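Local atomic coordinates of hypothetical protein (Pseudomonas aeruginosa, PDB entry 2H9F), a protein that probably isomerises methylaconitate, as a member of the PrpF family of methylaconitate isomerases. Residues Glu159-Val168 / Met377-Met385; Ile127-Val135 / Ile147-Gly155. One frame throughout, in Å; residues are numbered along the deposited sequence.

Interaction 1: residues Glu159-Val168 / Met377-Met385. With CO (cobalt (II) ion), chain B.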
loop_
_atom_site.group_PDB
_atom_site.type_symbol
_atom_site.label_atom_id
_atom_site.label_comp_id
_atom_site.label_asym_id
_atom_site.label_seq_id
_atom_site.Cartn_x
_atom_site.Cartn_y
_atom_site.Cartn_z
ATOM N N GLU A 159 -10.936 14.313 -16.803
ATOM C CA GLU A 159 -10.564 13.197 -15.965
ATOM C C GLU A 159 -11.751 12.488 -15.398
ATOM O O GLU A 159 -11.731 11.286 -15.208
ATOM C CB GLU A 159 -9.738 13.670 -14.768
ATOM C CG GLU A 159 -8.451 14.340 -15.093
ATOM C CD GLU A 159 -7.639 14.633 -13.828
ATOM O OE1 GLU A 159 -8.000 15.572 -13.061
ATOM O OE2 GLU A 159 -6.657 13.903 -13.618
ATOM N N THR A 160 -12.787 13.252 -15.076
ATOM C CA THR A 160 -13.917 12.705 -14.362
ATOM C C THR A 160 -14.979 12.189 -15.339
ATOM O O THR A 160 -15.005 12.569 -16.520
ATOM C CB THR A 160 -14.525 13.771 -13.490
ATOM O OG1 THR A 160 -14.896 14.909 -14.285
ATOM C CG2 THR A 160 -13.543 14.166 -12.373
ATOM N N GLY A 161 -15.828 11.298 -14.843
ATOM C CA GLY A 161 -16.828 10.670 -15.685
ATOM C C GLY A 161 -17.412 9.418 -15.079
ATOM O O GLY A 161 -17.216 9.146 -13.900
ATOM N N ASP A 162 -18.173 8.689 -15.900
ATOM C CA ASP A 162 -19.034 7.582 -15.443
ATOM C C ASP A 162 -18.630 6.211 -15.995
ATOM O O ASP A 162 -19.334 5.248 -15.836
ATOM C CB ASP A 162 -20.487 7.909 -15.776
ATOM C CG ASP A 162 -21.083 8.876 -14.798
ATOM O OD1 ASP A 162 -20.546 9.026 -13.673
ATOM O OD2 ASP A 162 -22.089 9.488 -15.140
ATOM N N PHE A 163 -17.442 6.123 -16.553
ATOM C CA PHE A 163 -16.905 4.879 -17.070
ATOM C C PHE A 163 -16.281 4.026 -15.983
ATOM O O PHE A 163 -15.374 4.476 -15.284
ATOM C CB PHE A 163 -15.845 5.189 -18.123
ATOM C CG PHE A 163 -15.130 3.986 -18.593
ATOM C CD1 PHE A 163 -15.752 3.113 -19.474
ATOM C CD2 PHE A 163 -13.853 3.700 -18.144
ATOM C CE1 PHE A 163 -15.117 1.975 -19.911
ATOM C CE2 PHE A 163 -13.208 2.531 -18.588
ATOM C CZ PHE A 163 -13.848 1.689 -19.473
ATOM N N GLU A 164 -16.764 2.787 -15.851
ATOM C CA GLU A 164 -16.293 1.862 -14.817
ATOM C C GLU A 164 -15.255 0.915 -15.365
ATOM O O GLU A 164 -15.392 0.394 -16.471
ATOM C CB GLU A 164 -17.419 0.986 -14.289
ATOM C CG GLU A 164 -18.469 1.608 -13.369
ATOM C CD GLU A 164 -19.652 0.634 -13.058
ATOM N N LEU A 165 -14.219 0.661 -14.568
ATOM C CA LEU A 165 -13.202 -0.300 -14.907
ATOM C C LEU A 165 -13.055 -1.227 -13.701
ATOM O O LEU A 165 -12.895 -0.753 -12.581
ATOM C CB LEU A 165 -11.895 0.420 -15.202
ATOM C CG LEU A 165 -10.723 -0.432 -15.698
ATOM C CD1 LEU A 165 -11.051 -1.048 -17.049
ATOM C CD2 LEU A 165 -9.500 0.458 -15.734
ATOM N N ASP A 166 -13.125 -2.538 -13.930
ATOM C CA ASP A 166 -12.886 -3.513 -12.885
ATOM C C ASP A 166 -11.554 -3.238 -12.181
ATOM O O ASP A 166 -10.525 -3.007 -12.819
ATOM C CB ASP A 166 -12.951 -4.950 -13.438
ATOM C CG ASP A 166 -12.835 -6.043 -12.334
ATOM O OD1 ASP A 166 -13.707 -6.125 -11.446
ATOM O OD2 ASP A 166 -11.875 -6.847 -12.390
ATOM N N GLY A 167 -11.598 -3.253 -10.855
ATOM C CA GLY A 167 -10.415 -2.930 -10.025
ATOM C C GLY A 167 -10.202 -1.460 -9.725
ATOM O O GLY A 167 -9.300 -1.121 -8.964
ATOM N N VAL A 168 -11.006 -0.587 -10.340
ATOM C CA VAL A 168 -11.020 0.863 -10.032
ATOM C C VAL A 168 -12.277 1.203 -9.289
ATOM O O VAL A 168 -13.381 1.091 -9.779
ATOM C CB VAL A 168 -10.934 1.699 -11.303
ATOM C CG1 VAL A 168 -10.982 3.208 -11.010
ATOM C CG2 VAL A 168 -9.650 1.327 -12.043
HETATM N N MSE A 377 -8.774 -1.355 -26.328
HETATM C CA MSE A 377 -9.421 -1.518 -25.023
HETATM C C MSE A 377 -9.635 -0.166 -24.385
HETATM O O MSE A 377 -9.073 0.818 -24.826
HETATM C CB MSE A 377 -8.553 -2.373 -24.137
HETATM C CG MSE A 377 -7.175 -1.746 -23.885
HETATM SE SE MSE A 377 -5.922 -3.016 -23.135
HETATM C CE MSE A 377 -5.486 -4.034 -24.685
ATOM N N SER A 378 -10.475 -0.112 -23.360
ATOM C CA SER A 378 -10.773 1.118 -22.668
ATOM C C SER A 378 -10.309 1.052 -21.223
ATOM O O SER A 378 -10.501 0.042 -20.515
ATOM C CB SER A 378 -12.280 1.367 -22.667
ATOM O OG SER A 378 -12.715 1.720 -23.967
ATOM N N ARG A 379 -9.707 2.143 -20.777
ATOM C CA ARG A 379 -9.298 2.281 -19.373
ATOM C C ARG A 379 -9.585 3.689 -18.929
ATOM O O ARG A 379 -10.329 4.427 -19.605
ATOM C CB ARG A 379 -7.818 1.900 -19.263
ATOM C CG ARG A 379 -7.643 0.414 -19.504
ATOM C CD ARG A 379 -6.308 -0.115 -19.182
ATOM N NE ARG A 379 -6.394 -1.570 -19.269
ATOM C CZ ARG A 379 -5.420 -2.391 -19.696
ATOM N NH1 ARG A 379 -4.222 -1.931 -20.122
ATOM N NH2 ARG A 379 -5.671 -3.707 -19.715
ATOM N N SER A 380 -9.099 4.049 -17.751
ATOM C CA SER A 380 -9.277 5.407 -17.261
ATOM C C SER A 380 -8.043 5.747 -16.474
ATOM O O SER A 380 -7.339 4.855 -16.058
ATOM C CB SER A 380 -10.506 5.522 -16.378
ATOM O OG SER A 380 -10.335 4.838 -15.147
ATOM N N ALA A 381 -7.829 7.037 -16.253
ATOM C CA ALA A 381 -6.686 7.561 -15.492
ATOM C C ALA A 381 -7.133 8.800 -14.702
ATOM O O ALA A 381 -8.040 9.515 -15.108
ATOM C CB ALA A 381 -5.615 7.933 -16.396
ATOM N N ARG A 382 -6.493 9.067 -13.571
ATOM C CA ARG A 382 -6.650 10.362 -12.938
ATOM C C ARG A 382 -5.452 10.738 -12.078
ATOM O O ARG A 382 -4.739 9.870 -11.518
ATOM C CB ARG A 382 -7.921 10.427 -12.060
ATOM C CG ARG A 382 -7.990 9.442 -10.972
ATOM C CD ARG A 382 -9.352 9.546 -10.175
ATOM N NE ARG A 382 -9.260 10.571 -9.202
ATOM C CZ ARG A 382 -9.036 10.407 -7.904
ATOM N NH1 ARG A 382 -8.939 9.234 -7.302
ATOM N NH2 ARG A 382 -8.965 11.489 -7.166
ATOM N N ILE A 383 -5.235 12.046 -11.978
ATOM C CA ILE A 383 -4.228 12.592 -11.092
ATOM C C ILE A 383 -4.687 12.475 -9.650
ATOM O O ILE A 383 -5.816 12.873 -9.310
ATOM C CB ILE A 383 -3.872 14.074 -11.460
ATOM C CG1 ILE A 383 -3.073 14.101 -12.773
ATOM C CG2 ILE A 383 -3.026 14.724 -10.325
ATOM C CD1 ILE A 383 -2.890 15.538 -13.321
ATOM N N LEU A 384 -3.823 11.932 -8.803
ATOM C CA LEU A 384 -4.119 11.804 -7.369
ATOM C C LEU A 384 -3.443 12.939 -6.584
ATOM O O LEU A 384 -3.990 13.511 -5.677
ATOM C CB LEU A 384 -3.598 10.424 -6.862
ATOM C CG LEU A 384 -4.153 9.175 -7.585
ATOM C CD1 LEU A 384 -3.517 7.890 -7.099
ATOM C CD2 LEU A 384 -5.614 9.107 -7.461
HETATM N N MSE A 385 -2.194 13.221 -6.924
HETATM C CA MSE A 385 -1.493 14.326 -6.329
HETATM C C MSE A 385 -0.469 14.887 -7.321
HETATM O O MSE A 385 0.052 14.161 -8.125
HETATM C CB MSE A 385 -0.849 13.845 -5.001
HETATM C CG MSE A 385 -0.273 14.980 -4.169
HETATM SE SE MSE A 385 0.400 14.371 -2.439
HETATM C CE MSE A 385 0.849 16.065 -1.826
HETATM CO CO CO B . -20.555 10.849 -12.520
HETATM O O HOH W 1 -18.697 10.254 -11.821
HETATM O O HOH W 2 -12.880 3.994 -14.296
#

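Interaction 2: residues Ile127-Val135 / Ile147-Gly155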
loop_
_atom_site.group_PDB
_atom_site.type_symbol
_atom_site.label_atom_id
_atom_site.label_comp_id
_atom_site.label_asym_id
_atom_site.label_seq_id
_atom_site.Cartn_x
_atom_site.Cartn_y
_atom_site.Cartn_z
ATOM N N ILE A 127 -4.485 19.530 -29.891
ATOM C CA ILE A 127 -5.342 19.510 -28.699
ATOM C C ILE A 127 -6.561 20.363 -28.981
ATOM O O ILE A 127 -6.428 21.530 -29.345
ATOM C CB ILE A 127 -4.574 20.064 -27.444
ATOM C CG1 ILE A 127 -3.175 19.398 -27.279
ATOM C CG2 ILE A 127 -5.363 19.894 -26.197
ATOM C CD1 ILE A 127 -2.363 19.915 -25.999
ATOM N N PRO A 128 -7.757 19.795 -28.846
ATOM C CA PRO A 128 -8.934 20.590 -29.085
ATOM C C PRO A 128 -9.236 21.425 -27.848
ATOM O O PRO A 128 -8.635 21.214 -26.812
ATOM C CB PRO A 128 -10.016 19.533 -29.242
ATOM C CG PRO A 128 -9.600 18.443 -28.315
ATOM C CD PRO A 128 -8.094 18.411 -28.451
ATOM N N GLU A 129 -10.184 22.344 -27.943
ATOM C CA GLU A 129 -10.734 22.940 -26.742
ATOM C C GLU A 129 -11.672 21.906 -26.096
ATOM O O GLU A 129 -11.613 21.638 -24.896
ATOM C CB GLU A 129 -11.430 24.257 -27.089
ATOM C CG GLU A 129 -12.141 24.963 -25.939
ATOM C CD GLU A 129 -11.214 25.555 -24.869
ATOM O OE1 GLU A 129 -9.953 25.602 -25.022
ATOM O OE2 GLU A 129 -11.786 25.996 -23.852
ATOM N N ASP A 130 -12.528 21.308 -26.914
ATOM C CA ASP A 130 -13.418 20.261 -26.462
ATOM C C ASP A 130 -13.409 19.154 -27.492
ATOM O O ASP A 130 -13.657 19.395 -28.646
ATOM C CB ASP A 130 -14.822 20.812 -26.258
ATOM C CG ASP A 130 -14.890 21.852 -25.135
ATOM O OD1 ASP A 130 -14.709 21.486 -23.956
ATOM O OD2 ASP A 130 -15.103 23.049 -25.437
ATOM N N GLY A 131 -13.037 17.956 -27.082
ATOM C CA GLY A 131 -13.097 16.805 -27.962
ATOM C C GLY A 131 -12.188 15.716 -27.504
ATOM O O GLY A 131 -12.143 15.422 -26.325
ATOM N N ILE A 132 -11.409 15.159 -28.432
ATOM C CA ILE A 132 -10.490 14.067 -28.143
ATOM C C ILE A 132 -9.135 14.454 -28.671
ATOM O O ILE A 132 -9.029 14.998 -29.758
ATOM C CB ILE A 132 -10.905 12.734 -28.798
ATOM C CG1 ILE A 132 -12.265 12.245 -28.238
ATOM C CG2 ILE A 132 -9.891 11.672 -28.540
ATOM C CD1 ILE A 132 -12.181 11.829 -26.787
ATOM N N CYS A 133 -8.121 14.237 -27.849
ATOM C CA CYS A 133 -6.756 14.362 -28.301
ATOM C C CYS A 133 -6.154 12.990 -28.569
ATOM O O CYS A 133 -6.098 12.128 -27.705
ATOM C CB CYS A 133 -5.954 15.138 -27.262
ATOM S SG CYS A 133 -4.281 15.357 -27.839
ATOM N N GLU A 134 -5.696 12.780 -29.785
ATOM C CA GLU A 134 -5.017 11.557 -30.126
ATOM C C GLU A 134 -3.569 11.655 -29.701
ATOM O O GLU A 134 -2.729 12.239 -30.404
ATOM C CB GLU A 134 -5.130 11.356 -31.632
ATOM C CG GLU A 134 -4.548 10.075 -32.182
ATOM C CD GLU A 134 -4.598 10.028 -33.717
ATOM O OE1 GLU A 134 -3.684 10.594 -34.346
ATOM O OE2 GLU A 134 -5.566 9.439 -34.258
ATOM N N VAL A 135 -3.255 11.079 -28.547
ATOM C CA VAL A 135 -1.891 11.128 -28.066
ATOM C C VAL A 135 -1.135 9.933 -28.641
ATOM O O VAL A 135 -1.489 8.802 -28.385
ATOM C CB VAL A 135 -1.807 11.130 -26.529
ATOM C CG1 VAL A 135 -0.360 11.237 -26.101
ATOM C CG2 VAL A 135 -2.636 12.255 -25.935
ATOM N N ILE A 147 -1.740 4.432 -29.127
ATOM C CA ILE A 147 -2.521 5.629 -29.357
ATOM C C ILE A 147 -3.506 5.663 -28.220
ATOM O O ILE A 147 -4.195 4.681 -27.982
ATOM C CB ILE A 147 -3.342 5.581 -30.674
ATOM C CG1 ILE A 147 -2.451 5.214 -31.856
ATOM C CG2 ILE A 147 -4.043 6.924 -30.894
ATOM C CD1 ILE A 147 -1.303 6.120 -32.068
ATOM N N ALA A 148 -3.502 6.772 -27.498
ATOM C CA ALA A 148 -4.422 7.028 -26.414
ATOM C C ALA A 148 -5.351 8.166 -26.849
ATOM O O ALA A 148 -4.914 9.286 -27.141
ATOM C CB ALA A 148 -3.653 7.385 -25.135
ATOM N N HIS A 149 -6.643 7.863 -26.891
ATOM C CA HIS A 149 -7.646 8.829 -27.245
ATOM C C HIS A 149 -8.139 9.452 -25.968
ATOM O O HIS A 149 -8.991 8.886 -25.268
ATOM C CB HIS A 149 -8.774 8.146 -28.007
ATOM C CG HIS A 149 -8.320 7.446 -29.256
ATOM N ND1 HIS A 149 -8.356 8.041 -30.493
ATOM C CD2 HIS A 149 -7.851 6.193 -29.459
ATOM C CE1 HIS A 149 -7.904 7.198 -31.399
ATOM N NE2 HIS A 149 -7.579 6.073 -30.797
ATOM N N VAL A 150 -7.600 10.625 -25.650
ATOM C CA VAL A 150 -7.806 11.229 -24.351
ATOM C C VAL A 150 -8.825 12.325 -24.460
ATOM O O VAL A 150 -8.665 13.250 -25.255
ATOM C CB VAL A 150 -6.451 11.792 -23.787
ATOM C CG1 VAL A 150 -6.667 12.478 -22.441
ATOM C CG2 VAL A 150 -5.465 10.707 -23.651
ATOM N N PRO A 151 -9.911 12.251 -23.662
ATOM C CA PRO A 151 -10.872 13.309 -23.786
ATOM C C PRO A 151 -10.406 14.591 -23.151
ATOM O O PRO A 151 -9.665 14.565 -22.159
ATOM C CB PRO A 151 -12.096 12.746 -23.050
ATOM C CG PRO A 151 -11.503 11.866 -21.996
ATOM C CD PRO A 151 -10.301 11.265 -22.639
ATOM N N VAL A 152 -10.898 15.693 -23.695
ATOM C CA VAL A 152 -10.447 17.032 -23.374
ATOM C C VAL A 152 -11.668 17.955 -23.276
ATOM O O VAL A 152 -12.566 17.918 -24.134
ATOM C CB VAL A 152 -9.490 17.549 -24.442
ATOM C CG1 VAL A 152 -9.196 19.058 -24.255
ATOM C CG2 VAL A 152 -8.205 16.699 -24.481
ATOM N N SER A 153 -11.711 18.749 -22.214
ATOM C CA SER A 153 -12.727 19.808 -22.002
ATOM C C SER A 153 -12.028 21.062 -21.523
ATOM O O SER A 153 -11.199 21.000 -20.617
ATOM C CB SER A 153 -13.732 19.465 -20.894
ATOM O OG SER A 153 -14.310 18.205 -21.107
ATOM N N GLY A 154 -12.349 22.195 -22.130
ATOM C CA GLY A 154 -11.755 23.450 -21.740
ATOM C C GLY A 154 -10.273 23.437 -21.981
ATOM O O GLY A 154 -9.533 24.079 -21.255
ATOM N N GLY A 155 -9.825 22.687 -22.979
ATOM C CA GLY A 155 -8.370 22.587 -23.265
ATOM C C GLY A 155 -7.545 21.763 -22.295
ATOM O O GLY A 155 -6.313 21.634 -22.468
HETATM O O HOH W 3 -15.830 18.784 -23.500
#

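Interaction 1: residues Glu159-Val168 / Met377-Met385
Glu159 and Ile383 make the one direct hydrogen bond between the 159-168 loop and strand 369-386, a long strand of the PrpF fold that the loop lies across. Ile383 N gives its hydrogen to Glu159 OE2 at 2.9 Å, almost straight (175°), and meets the oxygen nearly along its C-O axis. An extended chain beyond CG carries the carboxylate to the strand, and its other oxygen, OE1, forms a salt bridge with Arg390 of the second subunit. At the other end the Phe163 and Leu165 side chains pack against serine CB atoms and the strand backbone. The Phe163 ring, with CG anti to the backbone N (chi1 173°), puts CZ 3.6 Å from Ser378 CB, while Ser380 CB sits at the ring edge, near its plane. Alongside, Leu165 splits its branches, CD1 lying 3.7 Å from Ser378 O and CD2 4.1 Å from Arg379 CA. A type II turn, Leu165 to Val168, follows. Further out, Asp162 OD1 binds cobalt at 2.2 Å, with His4 of the second subunit as another ligand, so the loop also reaches across the dimer interface. Ser380 OG, hydrogen-bonded to Arg16, lies 2.8 Å from a water that donates to Phe163 O at 2.7 Å.

Interaction 2: residues Ile127-Val135 / Ile147-Gly155
An antiparallel beta hairpin, formed by strands 131-139 and 144-153, contains this contact, and its register is fixed by three hydrogen-bonded pairs: Gly131 with Val152, Cys133 with Val150 and Val135 with Ala148. Each pair exchanges two backbone bonds; that from Cys133 N to Val150 O is 2.8 Å long. The short strand axes run at 141°, well short of exactly antiparallel, as expected of a twisted pair. On the face carrying Cys133, Val135, Val150 and Val152 the contacts are apolar: Val135 CG2 meets Val150 CG2 at 4.0 Å, and Cys133 CB lies 3.9 Å from Val152 CG2. Leu117 of helix 106-118 packs on Cys133 and Val150 there. On the other face, chi1 of -63° sets Ile132 CG2 anti to the backbone N, 3.7 Å from His149 CB and at the edge of its ring, while CG1, beside that N, carries CD1 to Pro151 CB. Toward the connecting turn Glu134 CG abuts Ile147 CG2 at 3.4 Å, while Glu134 OE1 forms a salt bridge with Arg126. At the open end the chain turns through Gly154 and Gly155, both at positive phi. Glu129 O takes Gly155 N in its carbonyl plane, on a lone pair. Asp130 OD1 accepts Gly154 N at 3.1 Å from above the carboxylate plane (47° out of it), and a water donates to both this OD1 and Ser153 OG, which is also hydrogen-bonded to Gln158 OE1.

Overall arrangement
Interaction 2 comes first along the chain, and its second segment leads almost directly into the loop of interaction 1; the two centres lie 15 Å apart. Strand 175-180 connects them, pairing with strands 144-153 and 369-386, and helix 106-118 packs on both. Interaction 1 is the more buried, with 7 of its 10 touching residues buried against 5 of 18, and its centre lies about 14 Å from the centre of the chain against about 22 Å. Yet it buries less area between its segments (396 against 705 Å²), since a loop meets a strand through side chains and a single direct hydrogen bond. Interaction 2 relies on repeated backbone bonds and has one face largely at the surface, with Ile132 and Glu134 exposed. The second subunit bears heavily on interaction 1, but touches interaction 2 at Ser153 alone.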